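Local coordinates for prenylcyclase (Actinoplanes teichomyceticus, PDB 6IJ1), which is probably a largely alpha-helical prenyl cyclase or prenyltransferase-like enzyme, its exact substrate and reaction being uncertain, at residues P145-W150 and V312-L317; L200-A205 and A220-W225; V236-H241 and P246-L251. All blocks are in the same frame, centred on the assembly; numbering follows the deposited sequence.

Contact 1: P145-W150 and V312-L317; sequences PVVPSW and VGRACL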
ATOM      1  N   PRO A 145     -28.301   1.015   5.688  1.00 32.28           N
ATOM      2  CA  PRO A 145     -28.763   0.743   7.051  1.00 37.12           C
ATOM      3  C   PRO A 145     -28.813  -0.722   7.419  1.00 26.46           C
ATOM      4  O   PRO A 145     -28.890  -1.000   8.617  1.00 30.72           O
ATOM      5  CB  PRO A 145     -30.178   1.343   7.081  1.00 34.06           C
ATOM      6  CG  PRO A 145     -30.609   1.319   5.674  1.00 34.37           C
ATOM      7  CD  PRO A 145     -29.357   1.641   4.872  1.00 37.48           C
ATOM      8  N   VAL A 146     -28.756  -1.663   6.460  1.00 30.74           N
ATOM      9  CA  VAL A 146     -28.823  -3.071   6.845  1.00 26.39           C
ATOM     10  C   VAL A 146     -27.528  -3.474   7.555  1.00 26.76           C
ATOM     11  O   VAL A 146     -27.536  -4.311   8.469  1.00 24.89           O
ATOM     12  CB  VAL A 146     -29.135  -3.968   5.620  1.00 31.76           C
ATOM     13  CG1 VAL A 146     -28.190  -3.692   4.466  1.00 36.67           C
ATOM     14  CG2 VAL A 146     -29.153  -5.452   6.016  1.00 27.37           C
ATOM     15  N   VAL A 147     -26.415  -2.823   7.228  1.00 27.44           N
ATOM     16  CA  VAL A 147     -25.161  -3.118   7.909  1.00 24.61           C
ATOM     17  C   VAL A 147     -25.286  -2.945   9.426  1.00 25.92           C
ATOM     18  O   VAL A 147     -25.618  -1.852   9.925  1.00 28.55           O
ATOM     19  CB  VAL A 147     -24.030  -2.245   7.331  1.00 22.92           C
ATOM     20  CG1 VAL A 147     -22.712  -2.463   8.135  1.00 25.40           C
ATOM     21  CG2 VAL A 147     -23.820  -2.623   5.861  1.00 26.18           C
ATOM     22  N   PRO A 148     -25.066  -3.998  10.210  1.00 21.89           N
ATOM     23  CA  PRO A 148     -25.336  -3.888  11.650  1.00 24.73           C
ATOM     24  C   PRO A 148     -24.307  -3.079  12.399  1.00 25.13           C
ATOM     25  O   PRO A 148     -24.630  -2.518  13.454  1.00 29.36           O
ATOM     26  CB  PRO A 148     -25.366  -5.360  12.120  1.00 26.72           C
ATOM     27  CG  PRO A 148     -24.614  -6.105  11.098  1.00 27.91           C
ATOM     28  CD  PRO A 148     -24.836  -5.392   9.790  1.00 21.29           C
ATOM     29  N   SER A 149     -23.074  -2.993  11.890  1.00 20.15           N
ATOM     30  CA  SER A 149     -22.042  -2.272  12.618  1.00 22.80           C
ATOM     31  C   SER A 149     -20.875  -2.007  11.655  1.00 27.70           C
ATOM     32  O   SER A 149     -20.648  -2.820  10.746  1.00 24.03           O
ATOM     33  CB  SER A 149     -21.576  -3.093  13.807  1.00 28.36           C
ATOM     34  OG  SER A 149     -20.329  -2.637  14.270  1.00 29.28           O
ATOM     35  N   TRP A 150     -20.250  -0.823  11.775  1.00 23.24           N
ATOM     36  CA  TRP A 150     -19.040  -0.469  11.022  1.00 23.86           C
ATOM     37  C   TRP A 150     -17.802  -0.474  11.911  1.00 21.49           C
ATOM     38  O   TRP A 150     -16.728   0.050  11.507  1.00 21.94           O
ATOM     39  CB  TRP A 150     -19.219   0.882  10.324  1.00 25.01           C
ATOM     40  CG  TRP A 150     -20.405   0.929   9.444  1.00 26.24           C
ATOM     41  CD1 TRP A 150     -21.734   1.152   9.835  1.00 26.96           C
ATOM     42  CD2 TRP A 150     -20.441   0.755   8.018  1.00 24.51           C
ATOM     43  NE1 TRP A 150     -22.553   1.118   8.734  1.00 30.63           N
ATOM     44  CE2 TRP A 150     -21.801   0.873   7.609  1.00 27.13           C
ATOM     45  CE3 TRP A 150     -19.467   0.525   7.035  1.00 27.30           C
ATOM     46  CZ2 TRP A 150     -22.191   0.783   6.258  1.00 31.49           C
ATOM     47  CZ3 TRP A 150     -19.875   0.418   5.681  1.00 27.11           C
ATOM     48  CH2 TRP A 150     -21.224   0.550   5.315  1.00 27.59           C
ATOM     49  N   VAL A 312     -18.426  -6.795  -7.204  1.00 17.94           N
ATOM     50  CA  VAL A 312     -18.544  -5.351  -7.554  1.00 18.91           C
ATOM     51  C   VAL A 312     -19.889  -4.837  -7.034  1.00 22.92           C
ATOM     52  O   VAL A 312     -20.763  -5.656  -6.765  1.00 21.72           O
ATOM     53  CB  VAL A 312     -18.430  -5.123  -9.071  1.00 19.01           C
ATOM     54  CG1 VAL A 312     -17.089  -5.580  -9.610  1.00 21.17           C
ATOM     55  CG2 VAL A 312     -19.559  -5.803  -9.816  1.00 23.08           C
ATOM     56  N   GLY A 313     -20.021  -3.517  -6.917  1.00 25.08           N
ATOM     57  CA  GLY A 313     -21.262  -2.898  -6.416  1.00 27.10           C
ATOM     58  C   GLY A 313     -21.651  -3.433  -5.049  1.00 26.03           C
ATOM     59  O   GLY A 313     -20.814  -3.431  -4.154  1.00 28.96           O
ATOM     60  N   ARG A 314     -22.877  -3.948  -4.928  1.00 39.13           N
ATOM     61  CA  ARG A 314     -23.407  -4.510  -3.656  1.00 37.25           C
ATOM     62  C   ARG A 314     -22.532  -5.675  -3.169  1.00 40.27           C
ATOM     63  O   ARG A 314     -22.280  -5.775  -1.953  1.00 41.84           O
ATOM     64  CB  ARG A 314     -24.846  -4.987  -3.874  1.00 30.00           C
ATOM     65  CG  ARG A 314     -25.839  -4.524  -2.818  1.00 30.00           C
ATOM     66  CD  ARG A 314     -25.564  -5.086  -1.434  1.00 30.00           C
ATOM     67  NE  ARG A 314     -25.478  -4.050  -0.413  1.00 30.00           N
ATOM     68  CZ  ARG A 314     -25.391  -4.283   0.890  1.00 30.00           C
ATOM     69  NH1 ARG A 314     -25.198  -3.284   1.734  1.00 30.00           N
ATOM     70  NH2 ARG A 314     -25.487  -5.518   1.338  1.00 30.00           N
ATOM     71  N   ALA A 315     -22.014  -6.489  -4.091  1.00 26.45           N
ATOM     72  CA  ALA A 315     -21.185  -7.657  -3.731  1.00 26.10           C
ATOM     73  C   ALA A 315     -19.709  -7.295  -3.491  1.00 21.51           C
ATOM     74  O   ALA A 315     -18.933  -8.214  -3.326  1.00 23.92           O
ATOM     75  CB  ALA A 315     -21.325  -8.710  -4.794  1.00 26.69           C
ATOM     76  N   CYS A 316     -19.337  -6.016  -3.443  1.00 22.26           N
ATOM     77  CA  CYS A 316     -17.911  -5.704  -3.164  1.00 25.73           C
ATOM     78  C   CYS A 316     -17.580  -6.029  -1.700  1.00 22.36           C
ATOM     79  O   CYS A 316     -16.460  -6.428  -1.428  1.00 23.61           O
ATOM     80  CB  CYS A 316     -17.545  -4.277  -3.560  1.00 27.85           C
ATOM     81  SG  CYS A 316     -18.128  -2.977  -2.443  1.00 41.03           S
ATOM     82  N   LEU A 317     -18.544  -5.907  -0.794  1.00 21.20           N
ATOM     83  CA  LEU A 317     -18.254  -6.226   0.625  1.00 20.49           C
ATOM     84  C   LEU A 317     -18.065  -7.739   0.767  1.00 21.35           C
ATOM     85  O   LEU A 317     -18.893  -8.478   0.262  1.00 23.10           O
ATOM     86  CB  LEU A 317     -19.423  -5.779   1.508  1.00 22.93           C
ATOM     87  CG  LEU A 317     -19.683  -4.282   1.610  1.00 25.19           C
ATOM     88  CD1 LEU A 317     -20.726  -4.000   2.685  1.00 24.75           C
ATOM     89  CD2 LEU A 317     -18.403  -3.518   1.888  1.00 26.05           C
TER

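Contact 2: L200-A205 and A220-W225; sequences LSTALA and AAAARW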
ATOM      1  N   LEU A 200       2.559  -7.360   2.532  1.00 13.60           N
ATOM      2  CA  LEU A 200       2.277  -5.952   2.314  1.00 12.70           C
ATOM      3  C   LEU A 200       2.458  -5.158   3.590  1.00 13.42           C
ATOM      4  O   LEU A 200       3.231  -4.183   3.580  1.00 13.03           O
ATOM      5  CB  LEU A 200       0.860  -5.831   1.730  1.00 12.99           C
ATOM      6  CG  LEU A 200       0.280  -4.441   1.473  1.00 14.78           C
ATOM      7  CD1 LEU A 200      -0.125  -3.600   2.804  1.00 15.43           C
ATOM      8  CD2 LEU A 200       1.177  -3.625   0.567  1.00 14.26           C
ATOM      9  N   SER A 201       1.800  -5.565   4.690  1.00 14.18           N
ATOM     10  CA  SER A 201       1.963  -4.810   5.940  1.00 13.91           C
ATOM     11  C   SER A 201       3.407  -4.856   6.400  1.00 15.22           C
ATOM     12  O   SER A 201       3.948  -3.866   6.894  1.00 14.54           O
ATOM     13  CB  SER A 201       1.025  -5.386   7.001  1.00 17.34           C
ATOM     14  OG  SER A 201       0.990  -6.845   6.875  1.00 20.76           O
ATOM     15  N   THR A 202       4.072  -6.002   6.187  1.00 12.69           N
ATOM     16  CA  THR A 202       5.454  -6.143   6.673  1.00 12.27           C
ATOM     17  C   THR A 202       6.405  -5.229   5.927  1.00 13.51           C
ATOM     18  O   THR A 202       7.282  -4.553   6.547  1.00 14.37           O
ATOM     19  CB  THR A 202       5.884  -7.627   6.579  1.00 12.50           C
ATOM     20  OG1 THR A 202       4.967  -8.377   7.364  1.00 14.37           O
ATOM     21  CG2 THR A 202       7.323  -7.842   7.103  1.00 14.18           C
ATOM     22  N   ALA A 203       6.313  -5.205   4.587  1.00 11.96           N
ATOM     23  CA  ALA A 203       7.204  -4.353   3.806  1.00 13.19           C
ATOM     24  C   ALA A 203       6.977  -2.880   4.102  1.00 13.31           C
ATOM     25  O   ALA A 203       7.937  -2.127   4.255  1.00 14.82           O
ATOM     26  CB  ALA A 203       7.012  -4.612   2.290  1.00 13.68           C
ATOM     27  N   LEU A 204       5.711  -2.456   4.191  1.00 13.77           N
ATOM     28  CA  LEU A 204       5.481  -1.033   4.479  1.00 13.16           C
ATOM     29  C   LEU A 204       5.965  -0.689   5.872  1.00 14.55           C
ATOM     30  O   LEU A 204       6.550   0.380   6.053  1.00 14.93           O
ATOM     31  CB  LEU A 204       3.989  -0.709   4.326  1.00 13.32           C
ATOM     32  CG  LEU A 204       3.412  -0.979   2.921  1.00 15.52           C
ATOM     33  CD1 LEU A 204       1.992  -0.342   2.898  1.00 15.59           C
ATOM     34  CD2 LEU A 204       4.264  -0.480   1.783  1.00 17.61           C
ATOM     35  N   ALA A 205       5.746  -1.598   6.836  1.00 14.96           N
ATOM     36  CA  ALA A 205       6.180  -1.335   8.208  1.00 13.92           C
ATOM     37  C   ALA A 205       7.691  -1.134   8.269  1.00 14.95           C
ATOM     38  O   ALA A 205       8.191  -0.149   8.839  1.00 15.39           O
ATOM     39  CB  ALA A 205       5.780  -2.476   9.114  1.00 16.21           C
ATOM     40  N   ALA A 220      15.137  -6.204  11.689  1.00 15.48           N
ATOM     41  CA  ALA A 220      15.984  -7.401  11.488  1.00 17.27           C
ATOM     42  C   ALA A 220      15.131  -8.670  11.562  1.00 18.59           C
ATOM     43  O   ALA A 220      15.397  -9.588  10.796  1.00 19.47           O
ATOM     44  CB  ALA A 220      17.088  -7.426  12.513  1.00 18.08           C
ATOM     45  N   ALA A 221      14.168  -8.713  12.483  1.00 17.67           N
ATOM     46  CA  ALA A 221      13.296  -9.898  12.636  1.00 16.25           C
ATOM     47  C   ALA A 221      12.401 -10.036  11.401  1.00 18.56           C
ATOM     48  O   ALA A 221      12.230 -11.151  10.920  1.00 18.25           O
ATOM     49  CB  ALA A 221      12.477  -9.780  13.894  1.00 20.17           C
ATOM     50  N   ALA A 222      11.874  -8.920  10.908  1.00 16.28           N
ATOM     51  CA  ALA A 222      10.993  -8.956   9.721  1.00 16.48           C
ATOM     52  C   ALA A 222      11.789  -9.388   8.487  1.00 17.67           C
ATOM     53  O   ALA A 222      11.240 -10.107   7.660  1.00 17.80           O
ATOM     54  CB  ALA A 222      10.366  -7.604   9.515  1.00 15.65           C
ATOM     55  N   ALA A 223      13.030  -8.925   8.361  1.00 16.24           N
ATOM     56  CA  ALA A 223      13.836  -9.294   7.176  1.00 14.99           C
ATOM     57  C   ALA A 223      14.040 -10.807   7.171  1.00 16.07           C
ATOM     58  O   ALA A 223      14.001 -11.406   6.107  1.00 17.62           O
ATOM     59  CB  ALA A 223      15.152  -8.559   7.189  1.00 17.04           C
ATOM     60  N   ARG A 224      14.272 -11.379   8.346  1.00 17.30           N
ATOM     61  CA  ARG A 224      14.476 -12.815   8.445  1.00 18.23           C
ATOM     62  C   ARG A 224      13.195 -13.573   8.081  1.00 18.35           C
ATOM     63  O   ARG A 224      13.244 -14.581   7.360  1.00 19.09           O
ATOM     64  CB  ARG A 224      14.941 -13.204   9.844  1.00 18.97           C
ATOM     65  CG  ARG A 224      16.451 -12.923  10.008  1.00 20.79           C
ATOM     66  CD  ARG A 224      16.842 -12.379  11.383  1.00 20.01           C
ATOM     67  NE  ARG A 224      18.314 -12.389  11.420  1.00 22.07           N
ATOM     68  CZ  ARG A 224      19.074 -11.390  11.012  1.00 21.14           C
ATOM     69  NH1 ARG A 224      18.497 -10.265  10.525  1.00 19.25           N
ATOM     70  NH2 ARG A 224      20.445 -11.497  11.046  1.00 21.12           N
ATOM     71  N   TRP A 225      12.034 -13.102   8.552  1.00 15.64           N
ATOM     72  CA  TRP A 225      10.770 -13.727   8.159  1.00 15.96           C
ATOM     73  C   TRP A 225      10.618 -13.690   6.640  1.00 17.41           C
ATOM     74  O   TRP A 225      10.278 -14.712   5.989  1.00 17.16           O
ATOM     75  CB  TRP A 225       9.612 -12.989   8.842  1.00 15.34           C
ATOM     76  CG  TRP A 225       8.275 -13.438   8.343  1.00 14.90           C
ATOM     77  CD1 TRP A 225       7.552 -14.510   8.785  1.00 19.74           C
ATOM     78  CD2 TRP A 225       7.494 -12.805   7.320  1.00 14.89           C
ATOM     79  NE1 TRP A 225       6.358 -14.619   8.079  1.00 20.93           N
ATOM     80  CE2 TRP A 225       6.328 -13.595   7.161  1.00 17.29           C
ATOM     81  CE3 TRP A 225       7.686 -11.711   6.481  1.00 16.61           C
ATOM     82  CZ2 TRP A 225       5.328 -13.282   6.209  1.00 16.90           C
ATOM     83  CZ3 TRP A 225       6.664 -11.375   5.535  1.00 16.30           C
ATOM     84  CH2 TRP A 225       5.495 -12.142   5.455  1.00 16.07           C
TER

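Contact 3: V236-H241 and P246-L251; sequences VTTHLH and PFATAL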
ATOM      1  N   VAL A 236       7.646 -15.809  -4.116  1.00 14.03           N
ATOM      2  CA  VAL A 236       6.784 -16.082  -2.982  1.00 14.63           C
ATOM      3  C   VAL A 236       5.487 -16.644  -3.550  1.00 14.52           C
ATOM      4  O   VAL A 236       4.785 -15.928  -4.260  1.00 15.08           O
ATOM      5  CB  VAL A 236       6.515 -14.803  -2.167  1.00 15.21           C
ATOM      6  CG1 VAL A 236       5.535 -15.094  -1.052  1.00 15.58           C
ATOM      7  CG2 VAL A 236       7.878 -14.284  -1.633  1.00 17.14           C
ATOM      8  N   THR A 237       5.219 -17.923  -3.333  1.00 15.16           N
ATOM      9  CA  THR A 237       3.976 -18.515  -3.830  1.00 13.19           C
ATOM     10  C   THR A 237       2.872 -18.353  -2.796  1.00 17.14           C
ATOM     11  O   THR A 237       3.116 -18.279  -1.572  1.00 18.36           O
ATOM     12  CB  THR A 237       4.186 -20.008  -4.132  1.00 17.69           C
ATOM     13  OG1 THR A 237       4.508 -20.684  -2.898  1.00 20.11           O
ATOM     14  CG2 THR A 237       5.271 -20.179  -5.162  1.00 17.30           C
ATOM     15  N   THR A 238       1.636 -18.257  -3.289  1.00 14.75           N
ATOM     16  CA  THR A 238       0.471 -18.075  -2.387  1.00 13.95           C
ATOM     17  C   THR A 238      -0.689 -18.965  -2.840  1.00 14.96           C
ATOM     18  O   THR A 238      -0.609 -19.550  -3.890  1.00 15.74           O
ATOM     19  CB  THR A 238       0.032 -16.607  -2.339  1.00 15.75           C
ATOM     20  OG1 THR A 238      -0.591 -16.258  -3.571  1.00 15.64           O
ATOM     21  CG2 THR A 238       1.175 -15.657  -2.064  1.00 16.76           C
ATOM     22  N   HIS A 239      -1.727 -19.067  -2.029  1.00 15.34           N
ATOM     23  CA  HIS A 239      -2.899 -19.882  -2.429  1.00 15.07           C
ATOM     24  C   HIS A 239      -3.511 -19.325  -3.723  1.00 14.70           C
ATOM     25  O   HIS A 239      -3.834 -20.110  -4.609  1.00 16.12           O
ATOM     26  CB  HIS A 239      -3.904 -19.881  -1.276  1.00 16.35           C
ATOM     27  CG  HIS A 239      -5.241 -20.433  -1.629  1.00 17.35           C
ATOM     28  ND1 HIS A 239      -5.445 -21.769  -1.865  1.00 23.22           N
ATOM     29  CD2 HIS A 239      -6.438 -19.837  -1.775  1.00 20.26           C
ATOM     30  CE1 HIS A 239      -6.710 -21.968  -2.142  1.00 18.33           C
ATOM     31  NE2 HIS A 239      -7.335 -20.808  -2.102  1.00 21.87           N
ATOM     32  N   LEU A 240      -3.646 -18.005  -3.825  1.00 13.22           N
ATOM     33  CA  LEU A 240      -4.294 -17.420  -5.028  1.00 13.66           C
ATOM     34  C   LEU A 240      -3.321 -17.326  -6.205  1.00 14.27           C
ATOM     35  O   LEU A 240      -3.796 -17.184  -7.319  1.00 16.04           O
ATOM     36  CB  LEU A 240      -4.848 -16.041  -4.672  1.00 14.39           C
ATOM     37  CG  LEU A 240      -5.956 -16.050  -3.631  1.00 16.44           C
ATOM     38  CD1 LEU A 240      -6.394 -14.631  -3.327  1.00 19.63           C
ATOM     39  CD2 LEU A 240      -7.129 -16.883  -4.106  1.00 20.65           C
ATOM     40  N   HIS A 241      -2.018 -17.349  -5.937  1.00 12.57           N
ATOM     41  CA  HIS A 241      -0.996 -17.292  -7.016  1.00 13.42           C
ATOM     42  C   HIS A 241       0.013 -18.410  -6.779  1.00 15.22           C
ATOM     43  O   HIS A 241       1.135 -18.132  -6.383  1.00 14.19           O
ATOM     44  CB  HIS A 241      -0.321 -15.918  -7.063  1.00 15.39           C
ATOM     45  CG  HIS A 241      -1.292 -14.842  -7.385  1.00 13.73           C
ATOM     46  ND1 HIS A 241      -1.662 -14.559  -8.673  1.00 15.88           N
ATOM     47  CD2 HIS A 241      -2.008 -14.022  -6.595  1.00 12.78           C
ATOM     48  CE1 HIS A 241      -2.553 -13.599  -8.662  1.00 17.15           C
ATOM     49  NE2 HIS A 241      -2.787 -13.256  -7.405  1.00 14.30           N
ATOM     50  N   PRO A 246       3.620 -11.889  -8.062  1.00 11.48           N
ATOM     51  CA  PRO A 246       4.520 -10.769  -8.275  1.00 12.62           C
ATOM     52  C   PRO A 246       4.381  -9.777  -7.113  1.00 12.77           C
ATOM     53  O   PRO A 246       5.366  -9.288  -6.652  1.00 13.64           O
ATOM     54  CB  PRO A 246       4.015 -10.167  -9.593  1.00 13.16           C
ATOM     55  CG  PRO A 246       3.396 -11.339 -10.309  1.00 14.78           C
ATOM     56  CD  PRO A 246       2.759 -12.163  -9.211  1.00 13.69           C
ATOM     57  N   PHE A 247       3.153  -9.532  -6.655  1.00 12.09           N
ATOM     58  CA  PHE A 247       2.968  -8.580  -5.542  1.00 12.23           C
ATOM     59  C   PHE A 247       3.688  -9.055  -4.283  1.00 13.20           C
ATOM     60  O   PHE A 247       4.478  -8.297  -3.675  1.00 13.29           O
ATOM     61  CB  PHE A 247       1.443  -8.490  -5.336  1.00 12.75           C
ATOM     62  CG  PHE A 247       0.976  -7.471  -4.347  1.00 11.78           C
ATOM     63  CD1 PHE A 247       1.089  -6.105  -4.640  1.00 12.86           C
ATOM     64  CD2 PHE A 247       0.386  -7.872  -3.178  1.00 11.74           C
ATOM     65  CE1 PHE A 247       0.541  -5.156  -3.738  1.00 13.40           C
ATOM     66  CE2 PHE A 247      -0.175  -6.917  -2.247  1.00 11.55           C
ATOM     67  CZ  PHE A 247      -0.074  -5.576  -2.557  1.00 12.45           C
ATOM     68  N   ALA A 248       3.411 -10.294  -3.857  1.00 12.93           N
ATOM     69  CA  ALA A 248       4.009 -10.756  -2.601  1.00 11.79           C
ATOM     70  C   ALA A 248       5.510 -10.914  -2.735  1.00 13.38           C
ATOM     71  O   ALA A 248       6.243 -10.731  -1.736  1.00 13.41           O
ATOM     72  CB  ALA A 248       3.371 -12.073  -2.168  1.00 14.27           C
ATOM     73  N   THR A 249       5.991 -11.308  -3.930  1.00 13.17           N
ATOM     74  CA  THR A 249       7.432 -11.468  -4.137  1.00 11.90           C
ATOM     75  C   THR A 249       8.135 -10.111  -4.015  1.00 13.39           C
ATOM     76  O   THR A 249       9.191  -9.995  -3.374  1.00 13.65           O
ATOM     77  CB  THR A 249       7.665 -12.094  -5.531  1.00 12.80           C
ATOM     78  OG1 THR A 249       7.041 -13.355  -5.528  1.00 13.52           O
ATOM     79  CG2 THR A 249       9.165 -12.338  -5.785  1.00 13.69           C
ATOM     80  N   ALA A 250       7.578  -9.080  -4.651  1.00 13.13           N
ATOM     81  CA  ALA A 250       8.151  -7.742  -4.573  1.00 13.02           C
ATOM     82  C   ALA A 250       8.163  -7.219  -3.140  1.00 13.97           C
ATOM     83  O   ALA A 250       9.173  -6.640  -2.688  1.00 13.74           O
ATOM     84  CB  ALA A 250       7.332  -6.796  -5.460  1.00 14.31           C
ATOM     85  N   LEU A 251       7.079  -7.453  -2.415  1.00 13.41           N
ATOM     86  CA  LEU A 251       7.006  -6.979  -1.042  1.00 12.60           C
ATOM     87  C   LEU A 251       7.958  -7.753  -0.150  1.00 14.39           C
ATOM     88  O   LEU A 251       8.595  -7.141   0.725  1.00 14.25           O
ATOM     89  CB  LEU A 251       5.554  -7.077  -0.544  1.00 11.99           C
ATOM     90  CG  LEU A 251       4.648  -6.120  -1.278  1.00 12.31           C
ATOM     91  CD1 LEU A 251       3.185  -6.593  -1.166  1.00 14.48           C
ATOM     92  CD2 LEU A 251       4.810  -4.662  -0.764  1.00 13.37           C
TER

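Contact 1: P145-W150 and V312-L317
The Arg-314 chain bends twice, about CB-CG (chi2 -65°) and CG-CD (chi3 127°), and so carries its guanidinium from a short 3-10 turn to the loop 145-150, where it meets Val-146 and Val-147. Val-146 turns CG1 into the position between its backbone N and carbonyl carbon (chi1 52°), and this methyl lies 4.1 Å from Arg-314 NH1, the two side chains crossing obliquely. From Val-147, CG2 comes up to the guanidinium edge near its plane, 4.4 Å from Arg-314 NH1. No hydrogen bond spans the pair, so the arginine touches these valines through van der Waals contact alone. The contact joins two loops remote in sequence, one linking helix 134-141 to helix 158-164, the other linking strands 308-309 and 319-321 of the small mixed sheet. Leu-317 points toward Val-147, its CD1 still 4.6 Å from Val-147 CG2. While CG2 looks across the contact, Val-147 CG1 sits 3.5 Å above one face of the Trp-150 ring, offset toward its rim. That indole stacks on Phe-141 and meets Trp-153 edge-to-face; Trp-153 is touched by Leu-317 as well, and Trp-297 packs against Val-147.

Contact 2: L200-A205 and A220-W225
Thr-202 and the pair Ala-222 and Trp-225 form a buried helix-to-helix contact between two successive helices of the chain, 198-209 and 216-229, which run in roughly opposite directions as the arms of a helical hairpin. The backbones come nearest at Thr-202 and Ala-222, whose CA atoms are 6.9 Å apart, a spacing that the small alanine permits. Thr-202 holds CG2 anti to its own backbone N, directing the methyl at the other helix, where it rests 3.9 Å from Ala-222 CB. Thr-202 CG2 also lies 3.9 Å from Trp-225 CZ3, on the six-membered part of the indole. With its CG anti to the backbone N (chi1 172°), Trp-225 carries the ring toward helix 198-209, where it meets the threonine obliquely. The Thr-202 hydroxyl passes close to this ring, but the polar partners of this buried oxygen are Pro-198 O, in the preceding helical turn, and Trp-190 N. Away from helix 198-209, and within its own helix, Arg-224 NH1 bonds to Ala-220 O (3.2 Å, 164°), while Arg-224 NH2 forms a salt bridge with Glu-260. The two contact residues of helix 216-229 continue the interface: Ala-222 reaches Val-206, and Trp-225 reaches Pro-198 and Glu-199. Other sides of helix 198-209 are covered by helix 158-164, through Leu-204 and Ala-205, and by helix 246-256, through Leu-200 and Ala-203.

Contact 3: V236-H241 and P246-L251
The loop 236-241, which precedes helix 246-256, folds back over the first turns of that helix, and its start is pinned there by Val-236 and Thr-249. Val-236 N donates to Thr-249 OG1 in a nearly straight hydrogen bond (2.9 Å, 172°). The hydroxyl, set beside its own backbone N by chi1 of -61°, also bonds to Ser-245 O, so it serves as acceptor for the loop and as donor to the residue just before the helix. A valine in place of Thr-249 would probably leave Val-236 N without its acceptor and Ser-245 O without the side-chain bond, so that the loop would be held less firmly, though Val-236 is also backbone-bonded to Ser-245. Beside the polar link, Val-236 CG1 packs 3.9 Å from Ala-248 CB, and Val-236 CG2 lies over the backbone, 3.8 Å from Thr-249 CA. Thr-238 adds its methyl CG2 at 4.2 Å from Ala-248 CB. Its hydroxyl faces the turn instead: Thr-238 OG1 accepts from His-241 N (3.0 Å, 139°) in an ST motif, and Thr-238 N bonds in return to His-241 O, closing the turn 238-241. Three other helices pack against helix 246-256: helix 198-209 meets Leu-251, helix 265-278 meets Pro-246 and Thr-249, and helix 327-341 borders Pro-246, Phe-247, Ala-250 and Leu-251.

Contacts 2 and 3 follow one another along the chain and meet in space, their centres 15 Å apart. Helix 198-209 is the shared element: Ala-203 CB lies 3.4 Å from Leu-251 O, and Leu-200 CD2 packs 3.9 Å from Phe-247 CZ, so one helix faces its hairpin partner and helix 246-256 on different sides. Both contacts are nested inside the long chain loop that contact 1 closes, yet contact 1 lies far off near the periphery, its nearest atoms about 17 Å from contact 2 and about 13 Å from contact 3. With no ligand or catalytic residue defined here, the three contacts are read as parts of the helical framework and its outer loops.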